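Local coordinates for protein agrin (Gallus gallus, PDB 1PZ7) that probably binds partners in the basal lamina through a calcium-binding laminin G domain whose function is modulated by alternative splicing and calcium, at residues Tyr91-Val104 with Glu130-Leu144. Sequence-based numbering, arbitrary orientation.
Sequences YDLGSKPVVLRSTV and EAPITGSSPLGATQL. With CA (calcium ion), chain C.
At the calcium site of this laminin G domain, backbone carbonyls of L93 and Q143 reach the ion, L93 O at 2.3 Å; D76, D145 and two waters are further ligands. L93 CB rests on A141 CB, while L93 CD2 meets L144 CB at 3.8 Å, the two leucine side chains crossing at about a right angle. S95 OG, anti to its carbonyl carbon (chi1 -66°), accepts an almost straight bond from A141 N (2.8 Å, 170°), tying the two loops together. S137 OG lies at the edge of the Y91 ring, 3.5 Å from CE1, and V98 CG1 lies over one face near its rim; the Y91 hydroxyl hydrogen-bonds R121 O. Strands 98-103 and 133-136 run antiparallel, their axes 6.7 Å apart at closest approach, and meet largely through side chains: L100 CB faces I133 CG2 at 4.1 Å, with I133 CG1 also against R101 O. At the far end E130 OE1 takes T103 N on its syn lone pair and T103 OG1 from the anti side, tilted out of the carboxylate plane; OE2 accepts from S102 OG (2.7 Å) and V127 N. Edge strands of two sheets, with a calcium site in the loops at one end, fit the laminin G beta-sandwich.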
loop_
_atom_site.group_PDB
_atom_site.type_symbol
_atom_site.label_atom_id
_atom_site.label_comp_id
_atom_site.label_asym_id
_atom_site.label_seq_id
_atom_site.Cartn_x
_atom_site.Cartn_y
_atom_site.Cartn_z
ATOM N N TYR A 91 -1.644 9.183 4.416
ATOM C CA TYR A 91 -1.166 8.760 5.721
ATOM C C TYR A 91 -1.588 9.733 6.802
ATOM O O TYR A 91 -1.750 10.930 6.563
ATOM C CB TYR A 91 0.350 8.514 5.755
ATOM C CG TYR A 91 1.234 9.628 5.236
ATOM C CD1 TYR A 91 1.723 10.623 6.084
ATOM C CD2 TYR A 91 1.613 9.664 3.904
ATOM C CE1 TYR A 91 2.553 11.631 5.605
ATOM C CE2 TYR A 91 2.431 10.665 3.415
ATOM C CZ TYR A 91 2.900 11.643 4.265
ATOM O OH TYR A 91 3.718 12.623 3.742
ATOM N N ASP A 92 -1.809 9.180 7.985
ATOM C CA ASP A 92 -2.142 9.935 9.180
ATOM C C ASP A 92 -1.208 9.382 10.237
ATOM O O ASP A 92 -1.225 8.184 10.510
ATOM C CB ASP A 92 -3.606 9.735 9.579
ATOM C CG ASP A 92 -4.043 10.661 10.705
ATOM O OD1 ASP A 92 -5.270 10.832 10.906
ATOM O OD2 ASP A 92 -3.227 11.248 11.436
ATOM N N LEU A 93 -0.367 10.249 10.782
ATOM C CA LEU A 93 0.638 9.874 11.770
ATOM C C LEU A 93 0.215 10.300 13.172
ATOM O O LEU A 93 0.962 10.108 14.134
ATOM C CB LEU A 93 1.968 10.556 11.428
ATOM C CG LEU A 93 2.479 10.392 9.996
ATOM C CD1 LEU A 93 3.784 11.151 9.805
ATOM C CD2 LEU A 93 2.682 8.926 9.657
ATOM N N GLY A 94 -0.979 10.873 13.283
ATOM C CA GLY A 94 -1.486 11.359 14.553
ATOM C C GLY A 94 -1.759 12.858 14.586
ATOM O O GLY A 94 -2.118 13.390 15.638
ATOM N N SER A 95 -1.592 13.529 13.447
ATOM C CA SER A 95 -1.845 14.966 13.339
ATOM C C SER A 95 -2.713 15.263 12.125
ATOM O O SER A 95 -2.641 16.351 11.555
ATOM C CB SER A 95 -0.521 15.728 13.240
ATOM O OG SER A 95 0.224 15.601 14.437
ATOM N N LYS A 96 -3.542 14.285 11.758
ATOM C CA LYS A 96 -4.463 14.364 10.619
ATOM C C LYS A 96 -3.793 13.940 9.306
ATOM O O LYS A 96 -2.577 14.039 9.147
ATOM C CB LYS A 96 -5.141 15.736 10.531
ATOM C CG LYS A 96 -5.764 16.137 11.853
ATOM C CD LYS A 96 -7.174 16.660 11.687
ATOM C CE LYS A 96 -7.824 16.925 13.036
ATOM N NZ LYS A 96 -7.133 17.977 13.824
ATOM N N PRO A 97 -4.582 13.387 8.394
ATOM C CA PRO A 97 -4.042 12.878 7.132
ATOM C C PRO A 97 -3.649 13.904 6.080
ATOM O O PRO A 97 -4.059 15.067 6.097
ATOM C CB PRO A 97 -5.194 12.015 6.588
ATOM C CG PRO A 97 -6.110 11.819 7.723
ATOM C CD PRO A 97 -6.014 13.072 8.532
ATOM N N VAL A 98 -2.820 13.426 5.165
ATOM C CA VAL A 98 -2.465 14.148 3.962
ATOM C C VAL A 98 -2.710 13.184 2.811
ATOM O O VAL A 98 -2.627 11.965 2.984
ATOM C CB VAL A 98 -0.995 14.620 3.963
ATOM C CG1 VAL A 98 -0.045 13.446 3.894
ATOM C CG2 VAL A 98 -0.724 15.586 2.811
ATOM N N VAL A 99 -3.028 13.732 1.645
ATOM C CA VAL A 99 -3.224 12.935 0.446
ATOM C C VAL A 99 -2.301 13.455 -0.648
ATOM O O VAL A 99 -2.231 14.667 -0.888
ATOM C CB VAL A 99 -4.677 13.019 -0.061
ATOM C CG1 VAL A 99 -4.814 12.354 -1.418
ATOM C CG2 VAL A 99 -5.621 12.393 0.937
ATOM N N LEU A 100 -1.584 12.538 -1.289
ATOM C CA LEU A 100 -0.728 12.854 -2.427
ATOM C C LEU A 100 -1.335 12.117 -3.601
ATOM O O LEU A 100 -1.414 10.893 -3.580
ATOM C CB LEU A 100 0.704 12.388 -2.185
ATOM C CG LEU A 100 1.533 13.250 -1.231
ATOM C CD1 LEU A 100 1.058 13.149 0.192
ATOM C CD2 LEU A 100 2.989 12.854 -1.303
ATOM N N ARG A 101 -1.751 12.857 -4.623
ATOM C CA ARG A 101 -2.467 12.280 -5.749
ATOM C C ARG A 101 -1.693 12.340 -7.057
ATOM O O ARG A 101 -1.249 13.407 -7.490
ATOM C CB ARG A 101 -3.790 13.019 -5.893
ATOM C CG ARG A 101 -4.799 12.361 -6.775
ATOM C CD ARG A 101 -6.186 12.929 -6.552
ATOM N NE ARG A 101 -7.115 12.519 -7.589
ATOM C CZ ARG A 101 -7.690 11.330 -7.650
ATOM N NH1 ARG A 101 -8.516 11.057 -8.643
ATOM N NH2 ARG A 101 -7.440 10.412 -6.727
ATOM N N SER A 102 -1.535 11.173 -7.670
ATOM C CA SER A 102 -0.829 11.021 -8.933
ATOM C C SER A 102 -1.621 11.619 -10.089
ATOM O O SER A 102 -2.842 11.773 -10.008
ATOM C CB SER A 102 -0.595 9.529 -9.199
ATOM O OG SER A 102 -0.089 9.291 -10.500
ATOM N N THR A 103 -0.909 11.942 -11.166
ATOM C CA THR A 103 -1.517 12.469 -12.385
ATOM C C THR A 103 -1.581 11.432 -13.502
ATOM O O THR A 103 -1.985 11.749 -14.619
ATOM C CB THR A 103 -0.707 13.673 -12.923
ATOM O OG1 THR A 103 0.568 13.228 -13.412
ATOM C CG2 THR A 103 -0.373 14.668 -11.822
ATOM N N VAL A 104 -1.180 10.199 -13.218
ATOM C CA VAL A 104 -1.115 9.161 -14.241
ATOM C C VAL A 104 -2.316 8.227 -14.212
ATOM O O VAL A 104 -2.527 7.525 -13.235
ATOM C CB VAL A 104 0.150 8.308 -14.052
ATOM C CG1 VAL A 104 0.196 7.171 -15.063
ATOM C CG2 VAL A 104 1.392 9.176 -14.155
ATOM N N GLU A 130 6.094 10.174 -14.187
ATOM C CA GLU A 130 5.608 11.510 -13.863
ATOM C C GLU A 130 6.559 12.192 -12.887
ATOM O O GLU A 130 7.336 11.528 -12.207
ATOM C CB GLU A 130 4.208 11.441 -13.244
ATOM C CG GLU A 130 4.188 10.993 -11.789
ATOM C CD GLU A 130 2.791 10.922 -11.208
ATOM O OE1 GLU A 130 1.972 11.838 -11.459
ATOM O OE2 GLU A 130 2.513 9.941 -10.486
ATOM N N ALA A 131 6.512 13.521 -12.839
ATOM C CA ALA A 131 7.266 14.261 -11.843
ATOM C C ALA A 131 6.675 13.845 -10.496
ATOM O O ALA A 131 5.463 13.807 -10.341
ATOM C CB ALA A 131 7.110 15.754 -12.055
ATOM N N PRO A 132 7.503 13.474 -9.531
ATOM C CA PRO A 132 6.972 13.061 -8.234
ATOM C C PRO A 132 6.046 14.085 -7.602
ATOM O O PRO A 132 6.280 15.287 -7.686
ATOM C CB PRO A 132 8.226 12.868 -7.389
ATOM C CG PRO A 132 9.264 12.506 -8.378
ATOM C CD PRO A 132 8.970 13.351 -9.583
ATOM N N ILE A 133 4.977 13.582 -7.003
ATOM C CA ILE A 133 4.032 14.401 -6.263
ATOM C C ILE A 133 4.541 14.440 -4.840
ATOM O O ILE A 133 4.792 13.385 -4.252
ATOM C CB ILE A 133 2.635 13.754 -6.270
ATOM C CG1 ILE A 133 2.158 13.519 -7.704
ATOM C CG2 ILE A 133 1.644 14.604 -5.474
ATOM C CD1 ILE A 133 1.899 14.763 -8.481
ATOM N N THR A 134 4.688 15.633 -4.274
ATOM C CA THR A 134 5.161 15.754 -2.901
ATOM C C THR A 134 4.186 16.546 -2.056
ATOM O O THR A 134 3.356 17.303 -2.565
ATOM C CB THR A 134 6.547 16.432 -2.833
ATOM O OG1 THR A 134 6.470 17.758 -3.368
ATOM C CG2 THR A 134 7.562 15.710 -3.708
ATOM N N GLY A 135 4.305 16.375 -0.750
ATOM C CA GLY A 135 3.456 17.067 0.193
ATOM C C GLY A 135 3.790 16.567 1.575
ATOM O O GLY A 135 4.507 15.572 1.717
ATOM N N SER A 136 3.275 17.244 2.589
ATOM C CA SER A 136 3.543 16.867 3.963
ATOM C C SER A 136 2.280 16.853 4.809
ATOM O O SER A 136 1.368 17.660 4.609
ATOM C CB SER A 136 4.560 17.829 4.581
ATOM O OG SER A 136 5.804 17.745 3.908
ATOM N N SER A 137 2.232 15.920 5.753
ATOM C CA SER A 137 1.143 15.866 6.714
ATOM C C SER A 137 1.346 17.032 7.683
ATOM O O SER A 137 2.443 17.586 7.769
ATOM C CB SER A 137 1.122 14.510 7.432
ATOM O OG SER A 137 2.393 14.197 7.979
ATOM N N PRO A 138 0.296 17.437 8.387
ATOM C CA PRO A 138 0.383 18.593 9.280
ATOM C C PRO A 138 1.454 18.502 10.350
ATOM O O PRO A 138 1.804 17.421 10.826
ATOM C CB PRO A 138 -0.997 18.631 9.927
ATOM C CG PRO A 138 -1.877 18.010 8.921
ATOM C CD PRO A 138 -1.068 16.885 8.348
ATOM N N LEU A 139 1.973 19.670 10.708
ATOM C CA LEU A 139 2.989 19.783 11.731
ATOM C C LEU A 139 2.525 19.077 12.993
ATOM O O LEU A 139 1.374 19.212 13.413
ATOM C CB LEU A 139 3.271 21.260 12.023
ATOM C CG LEU A 139 4.392 21.552 13.018
ATOM C CD1 LEU A 139 5.748 21.211 12.410
ATOM C CD2 LEU A 139 4.347 23.001 13.453
ATOM N N GLY A 140 3.439 18.323 13.589
ATOM C CA GLY A 140 3.172 17.589 14.806
ATOM C C GLY A 140 3.832 16.225 14.740
ATOM O O GLY A 140 5.054 16.101 14.868
ATOM N N ALA A 141 3.023 15.199 14.515
ATOM C CA ALA A 141 3.517 13.825 14.452
ATOM C C ALA A 141 4.379 13.577 13.211
ATOM O O ALA A 141 4.080 14.079 12.126
ATOM C CB ALA A 141 2.347 12.852 14.486
ATOM N N THR A 142 5.442 12.791 13.383
ATOM C CA THR A 142 6.378 12.482 12.305
ATOM C C THR A 142 6.615 10.995 12.160
ATOM O O THR A 142 7.284 10.564 11.228
ATOM C CB THR A 142 7.752 13.116 12.571
ATOM O OG1 THR A 142 8.378 12.478 13.694
ATOM C CG2 THR A 142 7.622 14.567 12.971
ATOM N N GLN A 143 6.087 10.220 13.099
ATOM C CA GLN A 143 6.338 8.788 13.130
ATOM C C GLN A 143 5.057 7.993 12.948
ATOM O O GLN A 143 3.998 8.380 13.437
ATOM C CB GLN A 143 7.002 8.417 14.458
ATOM C CG GLN A 143 8.367 9.079 14.650
ATOM C CD GLN A 143 8.749 9.278 16.103
ATOM O OE1 GLN A 143 8.037 8.848 17.010
ATOM N NE2 GLN A 143 9.883 9.932 16.329
ATOM N N LEU A 144 5.160 6.888 12.225
ATOM C CA LEU A 144 4.026 6.009 12.018
ATOM C C LEU A 144 4.116 4.902 13.051
ATOM O O LEU A 144 5.012 4.062 12.997
ATOM C CB LEU A 144 4.029 5.451 10.599
ATOM C CG LEU A 144 2.649 5.007 10.108
ATOM C CD1 LEU A 144 2.611 4.944 8.588
ATOM C CD2 LEU A 144 2.242 3.678 10.725
HETATM CA CA CA C . 2.331 8.491 15.060
HETATM O O HOH W 1 -0.061 8.448 16.500
HETATM O O HOH W 2 3.513 9.903 16.593
#